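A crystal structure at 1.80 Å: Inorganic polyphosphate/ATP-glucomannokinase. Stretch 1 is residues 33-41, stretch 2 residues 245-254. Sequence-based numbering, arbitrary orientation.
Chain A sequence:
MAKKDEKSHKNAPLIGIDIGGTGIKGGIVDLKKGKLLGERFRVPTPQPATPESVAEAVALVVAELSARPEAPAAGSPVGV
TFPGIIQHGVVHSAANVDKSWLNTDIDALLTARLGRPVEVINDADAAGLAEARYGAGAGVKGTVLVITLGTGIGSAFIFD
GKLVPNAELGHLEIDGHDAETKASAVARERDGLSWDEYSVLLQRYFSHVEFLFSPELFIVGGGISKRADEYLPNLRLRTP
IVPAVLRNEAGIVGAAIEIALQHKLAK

Stretch 1 (33-41) KGKLLGERF
Stretch 2 (245-254) VLRNEAGIVG

No direct hydrogen bond joins the two stretches; the polar links are one water and one long salt bridge, set around a small apolar core. Water 1 accepts from the backbone N of Leu 36 (2.9 Å) and donates to Glu 249 OE1 (2.6 Å), so a strand amide reaches a carboxylate through a single solvent molecule. The other carboxylate oxygen, Glu 249 OE2, lies 3.9 Å from Arg 40 NH1, a long salt bridge.

Stretch 1 passes through a loop at Lys 33 and Gly 34, a strand at Lys 35 and Leu 36 (phi/psi -131/169 and -89/147), a corner at Leu 37 and Gly 38, and a second extended segment leading into Phe 41. Stretch 2 runs as loop to Glu 249 (-111/5), then turns helical from Ala 250, with Val 253 N to Glu 249 O at 3.0 Å and Gly 254 N to Ala 250 O at 2.9 Å. The closest CA register is Gly 34 CA with Val 253 CA, 6.6 Å. About 390 Å² is buried, both sides summed.

Leu 36 (chi1 m, chi2 p) points toward the helix. Its CD1 packs 3.8 Å from Val 253 CG2 and 4.1 Å from Ile 252 CG2, while its CD2 lies 3.3 Å from Glu 249 OE2. Val 253 (chi1 t) and Ile 252 (m, t) are buried, as suits their hydrocarbon side chains. Val 253 CG2 also comes within 3.9 Å of Gly 34 O. Gly 34, itself buried, has positive phi (73/28), a conformation that favours glycine.

Beyond the corner, Arg 40 also points toward stretch 2. Its chi1 p, chi2 t, chi3 t and chi4 of -155° extend the side chain so that the guanidinium reaches Asn 248 and Glu 249. Asn 248 CB covers one face, 3.0 Å from Arg 40 NH1; Glu 249 CG sits at the edge near the guanidinium plane, 3.7 Å from the same NH1. Asn 248 (chi1 m, chi2 68°) brings ND2 to 3.3 Å from Arg 40 NH2, but both are donors and no hydrogen bond forms. Glu 249 (m, t, chi3 -37°) is long enough to serve both the water and the arginine. At the corner, Gly 38 adopts 80/-165, where a CB would jam against the carbonyl O of the residue before, which by itself calls for glycine; it makes no contact with stretch 2.

Lys 35, Glu 39 and Phe 41 point away from stretch 2.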

ATOM      1  N   LYS A  33       9.107 -16.182   5.852  1.00 33.31           N
ATOM      2  CA  LYS A  33       8.206 -16.721   4.836  1.00 33.81           C
ATOM      3  C   LYS A  33       7.426 -15.633   4.108  1.00 33.43           C
ATOM      4  O   LYS A  33       6.845 -15.880   3.054  1.00 33.03           O
ATOM      5  CB  LYS A  33       7.212 -17.706   5.461  1.00 35.57           C
ATOM      6  CG  LYS A  33       7.837 -18.913   6.147  1.00 37.81           C
ATOM      7  CD  LYS A  33       8.425 -18.545   7.498  1.00 39.21           C
ATOM      8  CE  LYS A  33       8.911 -19.775   8.248  1.00 40.25           C
ATOM      9  NZ  LYS A  33       9.415 -19.432   9.607  1.00 39.07           N
ATOM     10  N   GLY A  34       7.411 -14.430   4.671  1.00 32.77           N
ATOM     11  CA  GLY A  34       6.677 -13.346   4.046  1.00 31.77           C
ATOM     12  C   GLY A  34       5.183 -13.537   4.215  1.00 31.99           C
ATOM     13  O   GLY A  34       4.385 -13.078   3.393  1.00 32.83           O
ATOM     14  N   LYS A  35       4.803 -14.223   5.287  1.00 30.21           N
ATOM     15  CA  LYS A  35       3.398 -14.474   5.572  1.00 29.74           C
ATOM     16  C   LYS A  35       3.068 -14.131   7.018  1.00 27.43           C
ATOM     17  O   LYS A  35       3.959 -13.902   7.832  1.00 26.34           O
ATOM     18  CB  LYS A  35       3.048 -15.940   5.301  1.00 32.88           C
ATOM     19  CG  LYS A  35       3.126 -16.333   3.835  1.00 36.56           C
ATOM     20  CD  LYS A  35       2.578 -17.733   3.607  1.00 40.36           C
ATOM     21  CE  LYS A  35       2.628 -18.107   2.133  1.00 42.01           C
ATOM     22  NZ  LYS A  35       4.020 -18.082   1.609  1.00 44.01           N
ATOM     23  N   LEU A  36       1.778 -14.102   7.326  1.00 25.77           N
ATOM     24  CA  LEU A  36       1.321 -13.787   8.672  1.00 24.82           C
ATOM     25  C   LEU A  36       1.214 -15.019   9.552  1.00 25.48           C
ATOM     26  O   LEU A  36       0.912 -16.115   9.074  1.00 26.06           O
ATOM     27  CB  LEU A  36      -0.056 -13.118   8.625  1.00 23.12           C
ATOM     28  CG  LEU A  36      -0.155 -11.626   8.310  1.00 22.79           C
ATOM     29  CD1 LEU A  36       0.576 -11.303   7.024  1.00 24.90           C
ATOM     30  CD2 LEU A  36      -1.626 -11.248   8.207  1.00 23.87           C
ATOM     31  N   LEU A  37       1.470 -14.828  10.840  1.00 24.44           N
ATOM     32  CA  LEU A  37       1.342 -15.901  11.813  1.00 24.66           C
ATOM     33  C   LEU A  37      -0.058 -15.700  12.367  1.00 25.93           C
ATOM     34  O   LEU A  37      -0.356 -14.653  12.950  1.00 25.73           O
ATOM     35  CB  LEU A  37       2.377 -15.757  12.931  1.00 24.92           C
ATOM     36  CG  LEU A  37       3.838 -15.864  12.496  1.00 26.57           C
ATOM     37  CD1 LEU A  37       4.738 -15.794  13.717  1.00 27.05           C
ATOM     38  CD2 LEU A  37       4.057 -17.173  11.741  1.00 27.22           C
ATOM     39  N   GLY A  38      -0.922 -16.687  12.169  1.00 26.26           N
ATOM     40  CA  GLY A  38      -2.286 -16.559  12.643  1.00 27.19           C
ATOM     41  C   GLY A  38      -3.092 -15.717  11.669  1.00 27.74           C
ATOM     42  O   GLY A  38      -2.658 -15.479  10.538  1.00 27.71           O
ATOM     43  N   GLU A  39      -4.254 -15.252  12.113  1.00 27.58           N
ATOM     44  CA  GLU A  39      -5.144 -14.451  11.276  1.00 28.74           C
ATOM     45  C   GLU A  39      -4.888 -12.953  11.393  1.00 26.23           C
ATOM     46  O   GLU A  39      -4.396 -12.475  12.415  1.00 24.42           O
ATOM     47  CB  GLU A  39      -6.600 -14.723  11.664  1.00 32.01           C
ATOM     48  CG  GLU A  39      -6.982 -16.195  11.693  1.00 37.82           C
ATOM     49  CD  GLU A  39      -6.858 -16.855  10.337  1.00 40.96           C
ATOM     50  OE1 GLU A  39      -7.550 -16.413   9.397  1.00 43.67           O
ATOM     51  OE2 GLU A  39      -6.069 -17.816  10.211  1.00 45.26           O
ATOM     52  N   ARG A  40      -5.219 -12.212  10.341  1.00 25.08           N
ATOM     53  CA  ARG A  40      -5.057 -10.766  10.378  1.00 23.63           C
ATOM     54  C   ARG A  40      -6.230 -10.249  11.198  1.00 22.50           C
ATOM     55  O   ARG A  40      -7.279 -10.896  11.266  1.00 22.96           O
ATOM     56  CB  ARG A  40      -5.087 -10.176   8.967  1.00 27.49           C
ATOM     57  CG  ARG A  40      -6.371 -10.417   8.210  1.00 33.48           C
ATOM     58  CD  ARG A  40      -6.106 -10.395   6.715  1.00 38.70           C
ATOM     59  NE  ARG A  40      -7.323 -10.580   5.932  1.00 42.69           N
ATOM     60  CZ  ARG A  40      -7.343 -11.065   4.696  1.00 43.85           C
ATOM     61  NH1 ARG A  40      -6.208 -11.419   4.108  1.00 44.97           N
ATOM     62  NH2 ARG A  40      -8.493 -11.194   4.048  1.00 45.20           N
ATOM     63  N   PHE A  41      -6.051  -9.096  11.829  1.00 18.58           N
ATOM     64  CA  PHE A  41      -7.093  -8.508  12.661  1.00 17.16           C
ATOM     65  C   PHE A  41      -7.446  -7.140  12.103  1.00 17.91           C
ATOM     66  O   PHE A  41      -6.560  -6.366  11.744  1.00 18.07           O
ATOM     67  CB  PHE A  41      -6.589  -8.373  14.095  1.00 15.08           C
ATOM     68  CG  PHE A  41      -7.636  -7.918  15.063  1.00 14.27           C
ATOM     69  CD1 PHE A  41      -8.651  -8.780  15.463  1.00 14.99           C
ATOM     70  CD2 PHE A  41      -7.607  -6.625  15.578  1.00 14.12           C
ATOM     71  CE1 PHE A  41      -9.628  -8.360  16.366  1.00 16.47           C
ATOM     72  CE2 PHE A  41      -8.576  -6.196  16.481  1.00 16.76           C
ATOM     73  CZ  PHE A  41      -9.590  -7.067  16.876  1.00 15.02           C
ATOM     74  N   VAL A 245       0.896 -10.683  -6.144  1.00 18.06           N
ATOM     75  CA  VAL A 245       0.812 -11.959  -5.438  1.00 19.00           C
ATOM     76  C   VAL A 245       0.121 -11.728  -4.093  1.00 21.25           C
ATOM     77  O   VAL A 245      -0.763 -12.490  -3.694  1.00 19.29           O
ATOM     78  CB  VAL A 245       2.218 -12.553  -5.207  1.00 19.46           C
ATOM     79  CG1 VAL A 245       2.142 -13.759  -4.280  1.00 21.04           C
ATOM     80  CG2 VAL A 245       2.831 -12.956  -6.549  1.00 18.93           C
ATOM     81  N   LEU A 246       0.539 -10.679  -3.392  1.00 22.59           N
ATOM     82  CA  LEU A 246      -0.073 -10.336  -2.115  1.00 25.40           C
ATOM     83  C   LEU A 246      -1.100  -9.246  -2.396  1.00 28.40           C
ATOM     84  O   LEU A 246      -0.864  -8.351  -3.210  1.00 29.28           O
ATOM     85  CB  LEU A 246       0.975  -9.820  -1.120  1.00 25.03           C
ATOM     86  CG  LEU A 246       2.054 -10.794  -0.638  1.00 25.07           C
ATOM     87  CD1 LEU A 246       3.171 -10.898  -1.671  1.00 25.58           C
ATOM     88  CD2 LEU A 246       2.615 -10.302   0.685  1.00 26.73           C
ATOM     89  N   ARG A 247      -2.250  -9.323  -1.741  1.00 30.61           N
ATOM     90  CA  ARG A 247      -3.285  -8.320  -1.946  1.00 32.17           C
ATOM     91  C   ARG A 247      -3.807  -7.838  -0.603  1.00 32.05           C
ATOM     92  O   ARG A 247      -3.536  -6.711  -0.186  1.00 31.56           O
ATOM     93  CB  ARG A 247      -4.429  -8.899  -2.790  1.00 35.96           C
ATOM     94  CG  ARG A 247      -5.525  -7.896  -3.137  1.00 39.24           C
ATOM     95  CD  ARG A 247      -6.453  -8.430  -4.223  1.00 42.87           C
ATOM     96  NE  ARG A 247      -7.161  -9.643  -3.818  1.00 45.68           N
ATOM     97  CZ  ARG A 247      -8.115  -9.683  -2.892  1.00 47.25           C
ATOM     98  NH1 ARG A 247      -8.487  -8.573  -2.268  1.00 47.87           N
ATOM     99  NH2 ARG A 247      -8.699 -10.833  -2.590  1.00 48.22           N
ATOM    100  N   ASN A 248      -4.543  -8.701   0.087  1.00 29.57           N
ATOM    101  CA  ASN A 248      -5.092  -8.331   1.381  1.00 29.07           C
ATOM    102  C   ASN A 248      -4.005  -8.117   2.428  1.00 25.31           C
ATOM    103  O   ASN A 248      -4.197  -7.355   3.368  1.00 25.14           O
ATOM    104  CB  ASN A 248      -6.068  -9.403   1.874  1.00 32.67           C
ATOM    105  CG  ASN A 248      -7.232  -9.615   0.926  1.00 36.13           C
ATOM    106  OD1 ASN A 248      -7.060 -10.110  -0.187  1.00 40.43           O
ATOM    107  ND2 ASN A 248      -8.428  -9.235   1.364  1.00 39.92           N
ATOM    108  N   GLU A 249      -2.859  -8.772   2.262  1.00 22.67           N
ATOM    109  CA  GLU A 249      -1.778  -8.655   3.240  1.00 20.95           C
ATOM    110  C   GLU A 249      -0.527  -7.918   2.764  1.00 17.48           C
ATOM    111  O   GLU A 249       0.457  -7.841   3.491  1.00 16.11           O
ATOM    112  CB  GLU A 249      -1.384 -10.055   3.730  1.00 22.90           C
ATOM    113  CG  GLU A 249      -2.581 -10.923   4.110  1.00 27.35           C
ATOM    114  CD  GLU A 249      -2.184 -12.281   4.666  1.00 30.37           C
ATOM    115  OE1 GLU A 249      -1.194 -12.868   4.176  1.00 31.79           O
ATOM    116  OE2 GLU A 249      -2.874 -12.769   5.587  1.00 32.18           O
ATOM    117  N   ALA A 250      -0.568  -7.356   1.561  1.00 16.45           N
ATOM    118  CA  ALA A 250       0.591  -6.658   1.008  1.00 16.55           C
ATOM    119  C   ALA A 250       1.108  -5.502   1.868  1.00 14.99           C
ATOM    120  O   ALA A 250       2.312  -5.377   2.085  1.00 14.80           O
ATOM    121  CB  ALA A 250       0.272  -6.154  -0.401  1.00 18.94           C
ATOM    122  N   GLY A 251       0.198  -4.658   2.345  1.00 16.67           N
ATOM    123  CA  GLY A 251       0.597  -3.525   3.168  1.00 14.49           C
ATOM    124  C   GLY A 251       1.165  -3.957   4.507  1.00 15.82           C
ATOM    125  O   GLY A 251       2.179  -3.432   4.971  1.00 14.47           O
ATOM    126  N   ILE A 252       0.496  -4.915   5.138  1.00 14.10           N
ATOM    127  CA  ILE A 252       0.936  -5.442   6.424  1.00 15.27           C
ATOM    128  C   ILE A 252       2.358  -6.001   6.326  1.00 14.46           C
ATOM    129  O   ILE A 252       3.237  -5.668   7.129  1.00 13.27           O
ATOM    130  CB  ILE A 252      -0.017  -6.561   6.900  1.00 14.22           C
ATOM    131  CG1 ILE A 252      -1.364  -5.948   7.300  1.00 15.13           C
ATOM    132  CG2 ILE A 252       0.613  -7.339   8.060  1.00 13.77           C
ATOM    133  CD1 ILE A 252      -2.455  -6.964   7.561  1.00 15.21           C
ATOM    134  N   VAL A 253       2.578  -6.853   5.332  1.00 13.95           N
ATOM    135  CA  VAL A 253       3.888  -7.462   5.143  1.00 13.47           C
ATOM    136  C   VAL A 253       4.932  -6.413   4.794  1.00 13.22           C
ATOM    137  O   VAL A 253       6.016  -6.402   5.367  1.00 14.30           O
ATOM    138  CB  VAL A 253       3.838  -8.542   4.039  1.00 14.75           C
ATOM    139  CG1 VAL A 253       5.237  -9.087   3.764  1.00 16.95           C
ATOM    140  CG2 VAL A 253       2.914  -9.666   4.479  1.00 17.37           C
ATOM    141  N   GLY A 254       4.593  -5.516   3.872  1.00 12.79           N
ATOM    142  CA  GLY A 254       5.530  -4.477   3.483  1.00 13.48           C
ATOM    143  C   GLY A 254       5.939  -3.576   4.637  1.00 13.80           C
ATOM    144  O   GLY A 254       7.077  -3.120   4.705  1.00 13.98           O
TER
HETATM  145  O   HOH W   1      -0.119 -14.917   5.278  1.00 28.96           O